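Phosphogluconate dehydrogenase NAD-binding putative C-terminal domain-containing protein (Sinorhizobium meliloti, PDB 4EZB) is of unknown function but probably acts as an oxidoreductase, pairing a Rossmann-like sheet domain with an all-helical domain, and assembles from two copies. Local coordinates at residues Leu56-Pro61 and Val76-Asp81; Phe117-Ser122 and Asp126-Ala131; Ile225-Gln230 and Asp237-Ala242; Arg255-Met260 and Glu282-Ala287. One frame throughout, in Å; residues are numbered along the deposited sequence.

Contact 1 (Leu56-Pro61 and Val76-Asp81); sequences LRFNDP and VEPLDD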
loop_
_atom_site.group_PDB
_atom_site.type_symbol
_atom_site.label_atom_id
_atom_site.label_comp_id
_atom_site.label_asym_id
_atom_site.label_seq_id
_atom_site.Cartn_x
_atom_site.Cartn_y
_atom_site.Cartn_z
ATOM N N LEU A 56 14.255 -32.872 22.645
ATOM C CA LEU A 56 15.584 -33.013 23.251
ATOM C C LEU A 56 15.494 -32.942 24.770
ATOM O O LEU A 56 16.293 -33.567 25.470
ATOM C CB LEU A 56 16.532 -31.917 22.745
ATOM C CG LEU A 56 16.989 -31.908 21.279
ATOM C CD1 LEU A 56 17.426 -30.501 20.865
ATOM C CD2 LEU A 56 18.094 -32.929 21.006
ATOM N N ARG A 57 14.521 -32.177 25.268
ATOM C CA ARG A 57 14.333 -31.999 26.700
ATOM C C ARG A 57 13.842 -33.265 27.410
ATOM O O ARG A 57 13.940 -33.362 28.641
ATOM C CB ARG A 57 13.384 -30.835 26.991
ATOM C CG ARG A 57 13.866 -29.480 26.514
ATOM C CD ARG A 57 12.774 -28.444 26.700
ATOM N NE ARG A 57 11.559 -28.778 25.947
ATOM C CZ ARG A 57 10.424 -28.073 25.990
ATOM N NH1 ARG A 57 10.347 -26.988 26.760
ATOM N NH2 ARG A 57 9.366 -28.450 25.254
ATOM N N PHE A 58 13.320 -34.228 26.651
ATOM C CA PHE A 58 12.955 -35.531 27.207
ATOM C C PHE A 58 14.183 -36.275 27.770
ATOM O O PHE A 58 14.036 -37.225 28.545
ATOM C CB PHE A 58 12.204 -36.399 26.180
ATOM C CG PHE A 58 10.729 -36.069 26.037
ATOM C CD1 PHE A 58 9.905 -35.915 27.159
ATOM C CD2 PHE A 58 10.152 -35.941 24.771
ATOM C CE1 PHE A 58 8.546 -35.611 27.019
ATOM C CE2 PHE A 58 8.797 -35.638 24.627
ATOM C CZ PHE A 58 7.991 -35.480 25.751
ATOM N N ASN A 59 15.380 -35.804 27.401
ATOM C CA ASN A 59 16.668 -36.399 27.795
ATOM C C ASN A 59 17.486 -35.554 28.778
ATOM O O ASN A 59 18.560 -35.964 29.218
ATOM C CB ASN A 59 17.524 -36.649 26.545
ATOM C CG ASN A 59 16.923 -37.692 25.629
ATOM O OD1 ASN A 59 16.550 -38.781 26.068
ATOM N ND2 ASN A 59 16.811 -37.360 24.352
ATOM N N ASP A 60 16.981 -34.364 29.087
ATOM C CA ASP A 60 17.637 -33.427 29.990
ATOM C C ASP A 60 17.118 -33.661 31.396
ATOM O O ASP A 60 15.939 -33.449 31.639
ATOM C CB ASP A 60 17.288 -32.001 29.565
ATOM C CG ASP A 60 18.072 -30.962 30.313
ATOM O OD1 ASP A 60 18.475 -31.184 31.474
ATOM O OD2 ASP A 60 18.301 -29.904 29.724
ATOM N N PRO A 61 17.991 -34.084 32.338
ATOM C CA PRO A 61 17.513 -34.353 33.704
ATOM C C PRO A 61 16.777 -33.165 34.348
ATOM O O PRO A 61 15.954 -33.360 35.248
ATOM C CB PRO A 61 18.806 -34.653 34.469
ATOM C CG PRO A 61 19.731 -35.187 33.430
ATOM C CD PRO A 61 19.428 -34.385 32.193
ATOM N N VAL A 76 0.130 -37.938 25.350
ATOM C CA VAL A 76 1.145 -38.085 24.298
ATOM C C VAL A 76 2.313 -38.946 24.808
ATOM O O VAL A 76 2.769 -38.754 25.929
ATOM C CB VAL A 76 1.692 -36.696 23.884
ATOM C CG1 VAL A 76 2.820 -36.824 22.868
ATOM C CG2 VAL A 76 0.582 -35.813 23.331
ATOM N N GLU A 77 2.803 -39.880 23.998
ATOM C CA GLU A 77 3.956 -40.672 24.398
ATOM C C GLU A 77 5.282 -39.956 24.120
ATOM O O GLU A 77 5.526 -39.479 23.002
ATOM C CB GLU A 77 3.970 -42.040 23.721
ATOM C CG GLU A 77 4.879 -43.022 24.456
ATOM C CD GLU A 77 5.525 -44.074 23.563
ATOM O OE1 GLU A 77 4.868 -44.557 22.615
ATOM O OE2 GLU A 77 6.696 -44.438 23.826
ATOM N N PRO A 78 6.149 -39.871 25.143
ATOM C CA PRO A 78 7.507 -39.374 24.913
ATOM C C PRO A 78 8.357 -40.397 24.165
ATOM O O PRO A 78 8.244 -41.586 24.401
ATOM C CB PRO A 78 8.046 -39.153 26.335
ATOM C CG PRO A 78 6.825 -39.034 27.196
ATOM C CD PRO A 78 5.848 -39.993 26.581
ATOM N N LEU A 79 9.165 -39.929 23.229
ATOM C CA LEU A 79 10.099 -40.784 22.532
ATOM C C LEU A 79 11.467 -40.380 23.048
ATOM O O LEU A 79 11.736 -39.192 23.191
ATOM C CB LEU A 79 10.002 -40.555 21.014
ATOM C CG LEU A 79 8.666 -40.885 20.323
ATOM C CD1 LEU A 79 8.515 -40.155 18.999
ATOM C CD2 LEU A 79 8.513 -42.391 20.136
ATOM N N ASP A 80 12.313 -41.362 23.348
ATOM C CA ASP A 80 13.668 -41.090 23.850
ATOM C C ASP A 80 14.592 -40.574 22.726
ATOM O O ASP A 80 15.535 -39.805 22.979
ATOM C CB ASP A 80 14.260 -42.347 24.510
ATOM C CG ASP A 80 15.469 -42.038 25.398
ATOM O OD1 ASP A 80 15.286 -41.425 26.476
ATOM O OD2 ASP A 80 16.604 -42.420 25.027
ATOM N N ASP A 81 14.284 -40.991 21.493
ATOM C CA ASP A 81 15.132 -40.773 20.322
ATOM C C ASP A 81 14.326 -40.382 19.069
ATOM O O ASP A 81 13.119 -40.695 18.952
ATOM C CB ASP A 81 15.942 -42.043 20.035
ATOM C CG ASP A 81 17.042 -41.815 19.020
ATOM O OD1 ASP A 81 17.836 -40.868 19.207
ATOM O OD2 ASP A 81 17.112 -42.571 18.029
#
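Phe58, at the end of the 3-10 turn 56-58, faces Pro78 of the short strand 77-79; the backbones come nearest at Phe58 and Asp80, whose CA atoms are 6.5 Å apart. Phe58 carries the apolar part. With its CG anti to the carbonyl carbon (chi1 -80°), the ring is directed at the strand and lays one face over Pro78. CB of Pro78 sits 3.6 Å from the centroid of the Phe58 ring and only 12° off the ring normal, which makes this a CH-pi contact centred on the face. Pro78 CG follows at 3.8 Å from Phe58 CE1, so the proline meets the ring with two of its carbons. Replacing Phe58 by an alanine would probably leave the Pro78 ring without its aromatic cover and open a gap between the turn and the strand. The polar part lies one residue on. Asn59 ND2 donates to Asp80 O at 3.1 Å, with an N-H...O angle of 158° and the acceptor in the amide plane. Asn59 OD1 and Asp80 OD1, both acceptors, lie 3.0 Å apart without bonding, the amide and carboxylate planes being nearly perpendicular. Within this chain strand 77-79 is the edge strand of the sheet, bonded through its backbone to Ala53 of strand 50-54; with helix 64-73, whose Arg68 touches Phe58 and Pro78, these strands form a beta-alpha-beta unit consistent with a Rossmann-type domain.

Contact 2 (Phe117-Ser122 and Asp126-Ala131); sequences FIDLNS and DTKALA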
loop_
_atom_site.group_PDB
_atom_site.type_symbol
_atom_site.label_atom_id
_atom_site.label_comp_id
_atom_site.label_asym_id
_atom_site.label_seq_id
_atom_site.Cartn_x
_atom_site.Cartn_y
_atom_site.Cartn_z
ATOM N N PHE A 117 6.281 -36.321 6.335
ATOM C CA PHE A 117 6.873 -35.312 7.215
ATOM C C PHE A 117 6.249 -33.982 6.809
ATOM O O PHE A 117 6.384 -33.571 5.637
ATOM C CB PHE A 117 8.373 -35.285 6.936
ATOM C CG PHE A 117 9.177 -34.412 7.872
ATOM C CD1 PHE A 117 9.694 -34.934 9.059
ATOM C CD2 PHE A 117 9.464 -33.092 7.533
ATOM C CE1 PHE A 117 10.476 -34.145 9.910
ATOM C CE2 PHE A 117 10.239 -32.294 8.363
ATOM C CZ PHE A 117 10.748 -32.826 9.561
ATOM N N ILE A 118 5.524 -33.337 7.726
ATOM C CA ILE A 118 4.955 -32.034 7.451
ATOM C C ILE A 118 5.751 -30.992 8.216
ATOM O O ILE A 118 5.849 -31.024 9.448
ATOM C CB ILE A 118 3.450 -31.918 7.837
ATOM C CG1 ILE A 118 2.617 -33.065 7.268
ATOM C CG2 ILE A 118 2.878 -30.587 7.360
ATOM C CD1 ILE A 118 1.149 -32.979 7.661
ATOM N N ASP A 119 6.353 -30.071 7.490
ATOM C CA ASP A 119 7.186 -29.081 8.134
ATOM C C ASP A 119 6.314 -27.900 8.463
ATOM O O ASP A 119 5.841 -27.234 7.561
ATOM C CB ASP A 119 8.317 -28.653 7.211
ATOM C CG ASP A 119 9.319 -27.763 7.916
ATOM O OD1 ASP A 119 10.452 -28.262 8.180
ATOM O OD2 ASP A 119 8.965 -26.583 8.227
ATOM N N LEU A 120 6.097 -27.628 9.741
ATOM C CA LEU A 120 5.233 -26.499 10.104
ATOM C C LEU A 120 5.970 -25.278 10.639
ATOM O O LEU A 120 5.343 -24.388 11.236
ATOM C CB LEU A 120 4.183 -26.930 11.139
ATOM C CG LEU A 120 3.348 -28.121 10.733
ATOM C CD1 LEU A 120 2.605 -28.651 11.958
ATOM C CD2 LEU A 120 2.407 -27.720 9.603
ATOM N N ASN A 121 7.274 -25.227 10.453
ATOM C CA ASN A 121 8.092 -24.138 10.960
ATOM C C ASN A 121 7.958 -22.774 10.289
ATOM O O ASN A 121 7.627 -22.696 9.136
ATOM C CB ASN A 121 9.524 -24.586 11.001
ATOM C CG ASN A 121 9.703 -25.795 11.860
ATOM O OD1 ASN A 121 9.374 -25.778 13.020
ATOM N ND2 ASN A 121 10.164 -26.862 11.281
ATOM N N SER A 122 8.199 -21.695 11.027
ATOM C CA SER A 122 8.027 -20.336 10.479
ATOM C C SER A 122 9.214 -19.904 9.635
ATOM O O SER A 122 9.910 -18.958 9.992
ATOM C CB SER A 122 7.816 -19.309 11.593
ATOM O OG SER A 122 7.270 -19.922 12.737
ATOM N N ASP A 126 12.491 -21.128 0.697
ATOM C CA ASP A 126 13.908 -21.468 0.509
ATOM C C ASP A 126 14.369 -22.559 1.484
ATOM O O ASP A 126 14.837 -23.637 1.059
ATOM C CB ASP A 126 14.728 -20.190 0.714
ATOM C CG ASP A 126 13.999 -19.177 1.628
ATOM O OD1 ASP A 126 14.343 -19.113 2.829
ATOM O OD2 ASP A 126 13.047 -18.487 1.155
ATOM N N THR A 127 14.230 -22.270 2.780
ATOM C CA THR A 127 14.479 -23.232 3.859
ATOM C C THR A 127 13.562 -24.454 3.773
ATOM O O THR A 127 14.003 -25.582 3.988
ATOM C CB THR A 127 14.304 -22.582 5.248
ATOM O OG1 THR A 127 15.003 -21.337 5.273
ATOM C CG2 THR A 127 14.878 -23.475 6.344
ATOM N N LYS A 128 12.294 -24.234 3.454
ATOM C CA LYS A 128 11.371 -25.353 3.254
ATOM C C LYS A 128 11.920 -26.303 2.194
ATOM O O LYS A 128 11.794 -27.523 2.333
ATOM C CB LYS A 128 9.994 -24.883 2.782
ATOM C CG LYS A 128 9.181 -24.063 3.775
ATOM C CD LYS A 128 8.874 -24.782 5.091
ATOM C CE LYS A 128 7.705 -24.070 5.758
ATOM N NZ LYS A 128 7.303 -24.774 7.001
ATOM N N ALA A 129 12.491 -25.728 1.128
ATOM C CA ALA A 129 13.042 -26.511 0.033
ATOM C C ALA A 129 14.233 -27.341 0.494
ATOM O O ALA A 129 14.414 -28.464 0.042
ATOM C CB ALA A 129 13.416 -25.626 -1.154
ATOM N N LEU A 130 15.029 -26.795 1.402
ATOM C CA LEU A 130 16.172 -27.540 1.934
ATOM C C LEU A 130 15.709 -28.668 2.871
ATOM O O LEU A 130 16.271 -29.769 2.834
ATOM C CB LEU A 130 17.193 -26.599 2.594
ATOM C CG LEU A 130 17.879 -25.609 1.638
ATOM C CD1 LEU A 130 18.411 -24.401 2.389
ATOM C CD2 LEU A 130 19.016 -26.257 0.847
ATOM N N ALA A 131 14.657 -28.412 3.663
ATOM C CA ALA A 131 14.050 -29.418 4.532
ATOM C C ALA A 131 13.527 -30.565 3.682
ATOM O O ALA A 131 13.722 -31.735 4.004
ATOM C CB ALA A 131 12.912 -28.797 5.361
#
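A salt bridge joins Lys128 of helix 125-136 to Asp119 at the end of strand 116-119: NZ of Lys128 lies 2.7 Å from Asp119 OD2, meeting it on the anti side, 23° out of the carboxylate plane. The lysine chain bends at chi2 (-60°) and then runs extended to its ammonium group. Hydrogen bonds to the backbone complete the grip. Lys128 NZ donates to Asp119 O at 2.9 Å from above the carbonyl plane, and to Asn121 O at 3.0 Å in the carbonyl plane, on a lone pair. It also bonds Gly145 O of strand 141-147. A methionine in place of Lys128 would probably leave the buried Asp119 carboxylate without its countercharge and the three carbonyls without this donor. Asp119 OD2 has a second donor, Asn121 N at 3.1 Å, arriving from the opposite face of the carboxylate; this closes an Asx turn. The OD1 of Asn121 turns to Val95 N, beyond strand 90-93. Beyond these bonds there is van der Waals contact, Ala131 CB lying 3.8 Å from Asp119 OD1. The arrangement belongs to a beta-alpha-beta crossover, strand 116-119, helix 125-136 and strand 141-147, as in Rossmann-type folds, with the lysine tying the helix to the strand's C-terminal end.

Contact 3 (Ile225-Gln230 and Asp237-Ala242); sequences ILDSVQ and DWRDVA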
loop_
_atom_site.group_PDB
_atom_site.type_symbol
_atom_site.label_atom_id
_atom_site.label_comp_id
_atom_site.label_asym_id
_atom_site.label_seq_id
_atom_site.Cartn_x
_atom_site.Cartn_y
_atom_site.Cartn_z
ATOM N N ILE A 225 -7.821 13.933 3.623
ATOM C CA ILE A 225 -7.158 12.817 2.979
ATOM C C ILE A 225 -7.906 11.496 3.231
ATOM O O ILE A 225 -7.927 10.638 2.383
ATOM C CB ILE A 225 -5.701 12.687 3.462
ATOM C CG1 ILE A 225 -4.783 13.685 2.748
ATOM C CG2 ILE A 225 -5.189 11.273 3.240
ATOM C CD1 ILE A 225 -4.536 13.344 1.286
ATOM N N LEU A 226 -8.457 11.312 4.423
ATOM C CA LEU A 226 -9.312 10.151 4.679
ATOM C C LEU A 226 -10.556 10.187 3.791
ATOM O O LEU A 226 -10.932 9.174 3.206
ATOM C CB LEU A 226 -9.648 10.020 6.172
ATOM C CG LEU A 226 -8.464 9.415 6.939
ATOM C CD1 LEU A 226 -8.475 9.691 8.443
ATOM C CD2 LEU A 226 -8.335 7.913 6.659
ATOM N N ASP A 227 -11.154 11.365 3.648
ATOM C CA ASP A 227 -12.260 11.577 2.691
ATOM C C ASP A 227 -11.883 11.181 1.285
ATOM O O ASP A 227 -12.670 10.550 0.587
ATOM C CB ASP A 227 -12.683 13.044 2.636
ATOM C CG ASP A 227 -13.409 13.493 3.870
ATOM O OD1 ASP A 227 -13.845 12.650 4.690
ATOM O OD2 ASP A 227 -13.554 14.720 4.020
ATOM N N SER A 228 -10.679 11.560 0.862
ATOM C CA SER A 228 -10.300 11.342 -0.518
ATOM C C SER A 228 -10.005 9.862 -0.763
ATOM O O SER A 228 -10.331 9.351 -1.847
ATOM C CB SER A 228 -9.159 12.273 -0.959
ATOM O OG SER A 228 -7.902 11.696 -0.709
ATOM N N VAL A 229 -9.439 9.160 0.231
ATOM C CA VAL A 229 -9.317 7.682 0.132
ATOM C C VAL A 229 -10.713 7.015 0.180
ATOM O O VAL A 229 -10.974 6.041 -0.520
ATOM C CB VAL A 229 -8.448 7.057 1.247
ATOM C CG1 VAL A 229 -8.017 5.667 0.831
ATOM C CG2 VAL A 229 -7.192 7.893 1.474
ATOM N N GLN A 230 -11.592 7.533 1.028
ATOM C CA GLN A 230 -12.967 7.036 1.107
ATOM C C GLN A 230 -13.706 7.175 -0.250
ATOM O O GLN A 230 -14.376 6.244 -0.692
ATOM C CB GLN A 230 -13.715 7.752 2.227
ATOM C CG GLN A 230 -15.038 7.116 2.602
ATOM C CD GLN A 230 -14.864 5.713 3.111
ATOM O OE1 GLN A 230 -14.199 5.490 4.124
ATOM N NE2 GLN A 230 -15.432 4.754 2.396
ATOM N N ASP A 237 -14.685 1.255 4.968
ATOM C CA ASP A 237 -14.656 2.409 5.881
ATOM C C ASP A 237 -13.204 2.616 6.312
ATOM O O ASP A 237 -12.649 1.839 7.101
ATOM C CB ASP A 237 -15.573 2.194 7.090
ATOM C CG ASP A 237 -15.589 3.385 8.041
ATOM O OD1 ASP A 237 -14.517 3.948 8.361
ATOM O OD2 ASP A 237 -16.684 3.758 8.497
ATOM N N TRP A 238 -12.579 3.650 5.766
ATOM C CA TRP A 238 -11.130 3.800 5.901
ATOM C C TRP A 238 -10.690 4.279 7.266
ATOM O O TRP A 238 -9.524 4.120 7.656
ATOM C CB TRP A 238 -10.590 4.681 4.780
ATOM C CG TRP A 238 -10.569 3.891 3.529
ATOM C CD1 TRP A 238 -11.600 3.731 2.630
ATOM C CD2 TRP A 238 -9.495 3.085 3.058
ATOM N NE1 TRP A 238 -11.211 2.889 1.616
ATOM C CE2 TRP A 238 -9.926 2.474 1.853
ATOM C CE3 TRP A 238 -8.201 2.823 3.532
ATOM C CZ2 TRP A 238 -9.095 1.614 1.099
ATOM C CZ3 TRP A 238 -7.376 1.960 2.791
ATOM C CH2 TRP A 238 -7.828 1.378 1.582
ATOM N N ARG A 239 -11.618 4.858 8.005
ATOM C CA ARG A 239 -11.318 5.283 9.362
ATOM C C ARG A 239 -11.248 4.061 10.289
ATOM O O ARG A 239 -10.319 3.953 11.089
ATOM C CB ARG A 239 -12.305 6.365 9.831
ATOM C CG ARG A 239 -12.029 7.705 9.141
ATOM C CD ARG A 239 -13.143 8.707 9.379
ATOM N NE ARG A 239 -12.805 10.049 8.908
ATOM C CZ ARG A 239 -12.956 10.475 7.655
ATOM N NH1 ARG A 239 -13.408 9.664 6.707
ATOM N NH2 ARG A 239 -12.621 11.717 7.339
ATOM N N ASP A 240 -12.195 3.131 10.140
ATOM C CA ASP A 240 -12.110 1.812 10.782
ATOM C C ASP A 240 -10.828 1.094 10.389
ATOM O O ASP A 240 -10.168 0.504 11.230
ATOM C CB ASP A 240 -13.291 0.930 10.402
ATOM C CG ASP A 240 -14.610 1.441 10.948
ATOM O OD1 ASP A 240 -14.632 2.311 11.852
ATOM O OD2 ASP A 240 -15.648 0.955 10.460
ATOM N N VAL A 241 -10.456 1.147 9.118
ATOM C CA VAL A 241 -9.189 0.529 8.710
ATOM C C VAL A 241 -7.977 1.137 9.403
ATOM O O VAL A 241 -7.057 0.417 9.822
ATOM C CB VAL A 241 -9.013 0.540 7.169
ATOM C CG1 VAL A 241 -7.603 0.073 6.768
ATOM C CG2 VAL A 241 -10.090 -0.326 6.521
ATOM N N ALA A 242 -7.959 2.458 9.500
ATOM C CA ALA A 242 -6.821 3.166 10.117
ATOM C C ALA A 242 -6.794 2.974 11.624
ATOM O O ALA A 242 -5.727 2.834 12.197
ATOM C CB ALA A 242 -6.846 4.654 9.769
#
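Gln230 starts with CG anti to its backbone nitrogen and folds at chi2 (62°), which turns its amide back onto the first turn of the helix holding Trp238. There OE1 of Gln230 accepts from Trp238 N at 3.0 Å, nearly straight at 173° and in the carbonyl plane. Its NE2 bonds Leu236 O, so both ends of the amide are engaged. The indole presents its edge to Gln230 and one face to Val229: CG1 of Val229 stands 3.8 Å from the centroid of the six-membered ring of Trp238, a CH-pi contact. Trp238 NE1 is taken by Phe233 O. Arg239, extended from CG to NE, crosses to helix 222-232 and lays a guanidinium face over Leu226 CB, which is 3.6 Å from NH2 of Arg239. The same Arg239 NH2 makes a salt bridge with Asp227 OD1 at 3.1 Å and another with Glu223. Met201 of the second subunit packs on Val229 and Trp238. Asp237 is the N-cap: its OD1 accepts from Asp240 N at 3.0 Å, and weakly from Arg239 N. The arrangement is two consecutive helices joined by a short loop, the second N-capped, with the axes of segments 225-230 and 238-242 at 116°, in the part of the helical domain assigned to the DUF1932 family.

Contact 4 (Arg255-Met260 and Glu282-Ala287); sequences RRVTEM and ETIAAA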
loop_
_atom_site.group_PDB
_atom_site.type_symbol
_atom_site.label_atom_id
_atom_site.label_comp_id
_atom_site.label_asym_id
_atom_site.label_seq_id
_atom_site.Cartn_x
_atom_site.Cartn_y
_atom_site.Cartn_z
ATOM N N ARG A 255 6.684 -7.624 16.176
ATOM C CA ARG A 255 6.439 -8.896 15.469
ATOM C C ARG A 255 5.923 -8.728 14.024
ATOM O O ARG A 255 6.198 -9.572 13.166
ATOM C CB ARG A 255 5.529 -9.820 16.293
ATOM C CG ARG A 255 6.097 -10.125 17.674
ATOM C CD ARG A 255 5.905 -11.581 18.078
ATOM N NE ARG A 255 6.901 -12.017 19.065
ATOM C CZ ARG A 255 7.057 -13.270 19.495
ATOM N NH1 ARG A 255 6.282 -14.248 19.038
ATOM N NH2 ARG A 255 7.995 -13.551 20.390
ATOM N N ARG A 256 5.186 -7.644 13.771
ATOM C CA ARG A 256 4.726 -7.271 12.419
ATOM C C ARG A 256 5.883 -6.899 11.467
ATOM O O ARG A 256 5.808 -7.150 10.249
ATOM C CB ARG A 256 3.684 -6.141 12.486
ATOM C CG ARG A 256 2.371 -6.563 13.143
ATOM C CD ARG A 256 1.378 -5.419 13.282
ATOM N NE ARG A 256 0.666 -5.147 12.036
ATOM C CZ ARG A 256 -0.384 -5.836 11.577
ATOM N NH1 ARG A 256 -0.876 -6.872 12.248
ATOM N NH2 ARG A 256 -0.950 -5.487 10.422
ATOM N N VAL A 257 6.946 -6.313 12.030
ATOM C CA VAL A 257 8.178 -6.035 11.285
ATOM C C VAL A 257 8.972 -7.301 10.920
ATOM O O VAL A 257 9.585 -7.355 9.844
ATOM C CB VAL A 257 9.077 -5.045 12.048
ATOM C CG1 VAL A 257 10.489 -4.992 11.462
ATOM C CG2 VAL A 257 8.443 -3.672 12.029
ATOM N N THR A 258 8.978 -8.295 11.815
ATOM C CA THR A 258 9.594 -9.599 11.525
ATOM C C THR A 258 8.882 -10.273 10.354
ATOM O O THR A 258 9.519 -10.604 9.365
ATOM C CB THR A 258 9.586 -10.551 12.739
ATOM O OG1 THR A 258 9.739 -9.799 13.947
ATOM C CG2 THR A 258 10.720 -11.562 12.625
ATOM N N GLU A 259 7.564 -10.448 10.470
ATOM C CA GLU A 259 6.711 -10.964 9.379
ATOM C C GLU A 259 6.960 -10.278 8.020
ATOM O O GLU A 259 6.936 -10.936 6.975
ATOM C CB GLU A 259 5.229 -10.828 9.747
ATOM C CG GLU A 259 4.817 -11.544 11.023
ATOM C CD GLU A 259 3.421 -11.163 11.480
ATOM O OE1 GLU A 259 2.479 -11.233 10.658
ATOM O OE2 GLU A 259 3.259 -10.799 12.666
HETATM N N MSE A 260 7.188 -8.959 8.052
HETATM C CA MSE A 260 7.510 -8.162 6.850
HETATM C C MSE A 260 8.899 -8.439 6.325
HETATM O O MSE A 260 9.082 -8.566 5.111
HETATM C CB MSE A 260 7.338 -6.656 7.104
HETATM C CG MSE A 260 6.905 -5.890 5.849
HETATM SE SE MSE A 260 5.399 -6.776 4.918
HETATM C CE MSE A 260 4.863 -5.400 3.613
ATOM N N GLU A 282 10.374 -1.210 7.337
ATOM C CA GLU A 282 10.970 0.003 7.892
ATOM C C GLU A 282 9.906 0.916 8.539
ATOM O O GLU A 282 10.079 1.398 9.662
ATOM C CB GLU A 282 11.724 0.777 6.808
ATOM C CG GLU A 282 11.840 2.267 7.139
ATOM C CD GLU A 282 12.913 3.010 6.366
ATOM O OE1 GLU A 282 13.014 4.250 6.560
ATOM O OE2 GLU A 282 13.652 2.371 5.581
ATOM N N THR A 283 8.806 1.138 7.821
ATOM C CA THR A 283 7.785 2.094 8.239
ATOM C C THR A 283 7.100 1.660 9.514
ATOM O O THR A 283 6.949 2.461 10.446
ATOM C CB THR A 283 6.725 2.314 7.145
ATOM O OG1 THR A 283 7.371 2.815 5.963
ATOM C CG2 THR A 283 5.646 3.331 7.609
ATOM N N ILE A 284 6.670 0.403 9.541
ATOM C CA ILE A 284 5.987 -0.159 10.713
ATOM C C ILE A 284 6.910 -0.146 11.961
ATOM O O ILE A 284 6.472 0.201 13.064
ATOM C CB ILE A 284 5.436 -1.564 10.387
ATOM C CG1 ILE A 284 4.275 -1.455 9.399
ATOM C CG2 ILE A 284 4.989 -2.298 11.647
ATOM C CD1 ILE A 284 3.925 -2.775 8.735
ATOM N N ALA A 285 8.188 -0.468 11.764
ATOM C CA ALA A 285 9.188 -0.423 12.856
ATOM C C ALA A 285 9.430 0.994 13.343
ATOM O O ALA A 285 9.474 1.233 14.550
ATOM C CB ALA A 285 10.506 -1.039 12.415
ATOM N N ALA A 286 9.616 1.925 12.404
ATOM C CA ALA A 286 9.789 3.329 12.747
ATOM C C ALA A 286 8.589 3.841 13.524
ATOM O O ALA A 286 8.760 4.558 14.500
ATOM C CB ALA A 286 10.000 4.166 11.496
ATOM N N ALA A 287 7.384 3.451 13.095
ATOM C CA ALA A 287 6.136 3.934 13.692
ATOM C C ALA A 287 5.876 3.322 15.067
ATOM O O ALA A 287 5.431 4.026 15.993
ATOM C CB ALA A 287 4.953 3.686 12.768
#
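Val257 meets both Ile284 and Ala285 of the facing helix, wedging its isopropyl group between them. At chi1 167° its CG1 lies anti to the backbone nitrogen and its CG2 anti to the carbonyl carbon, and it is CG2 that does most of the touching. Val257 CG2 is 3.4 Å from Ala285 CB, a close fit for two methyls, and 3.2 Å from Ala285 N, so it presses on the backbone of the partner helix as well as on a side chain. CG1 of Val257 stands farther off, 4.1 Å from Ala285 CB. On the other flank of CG2 lies the gamma methyl of the isoleucine, with Val257 CG2 3.7 Å from Ile284 CG2. Ile284 has CG1 anti to its carbonyl carbon (chi1 -69°), which sets CG2 anti to the backbone nitrogen and carries it to the facing helix 238-268; Ile284 CG2 also lies 4.1 Å from Arg256 CB. Arg256 lends only this aliphatic root to the contact, and its guanidinium pairs with Glu206 of helix 190-218. No hydrogen bond joins the two segments, and the contact rests on apolar packing. The small Ala285 lets the backbones come close, with Val257 CA and Ala285 CA 5.9 Å apart. The axes of segments 255-260 and 282-287 approach to 8.7 Å and are nearly antiparallel (167°), as in a helical hairpin. Helix 190-218 covers one side through Lys203 and Glu206, which touch Ile284, while Pro275 of the second subunit packs on Glu282 and Thr283.

How the contacts relate
The four contacts follow one another along the chain, each closing before the next opens. Contacts 1 and 2 both reach the mixed sheet, their centres about 23 Å apart: the first at its outermost strand 77-79, the second at the more interior strand 116-119. Contacts 3 and 4 lie in the helical part, share helix 238-268, and have centres about 22 Å apart, with nearest atoms about 9 Å from each other; both also touch the second subunit. Contact 1 and contact 3 are the most distant pair, centres about 53 Å apart. Contacts 2 and 4 approach to about 8 Å between nearest atoms, without touching. Sheet packing and dimer-facing helix packing are thus separate regions of an elongated chain.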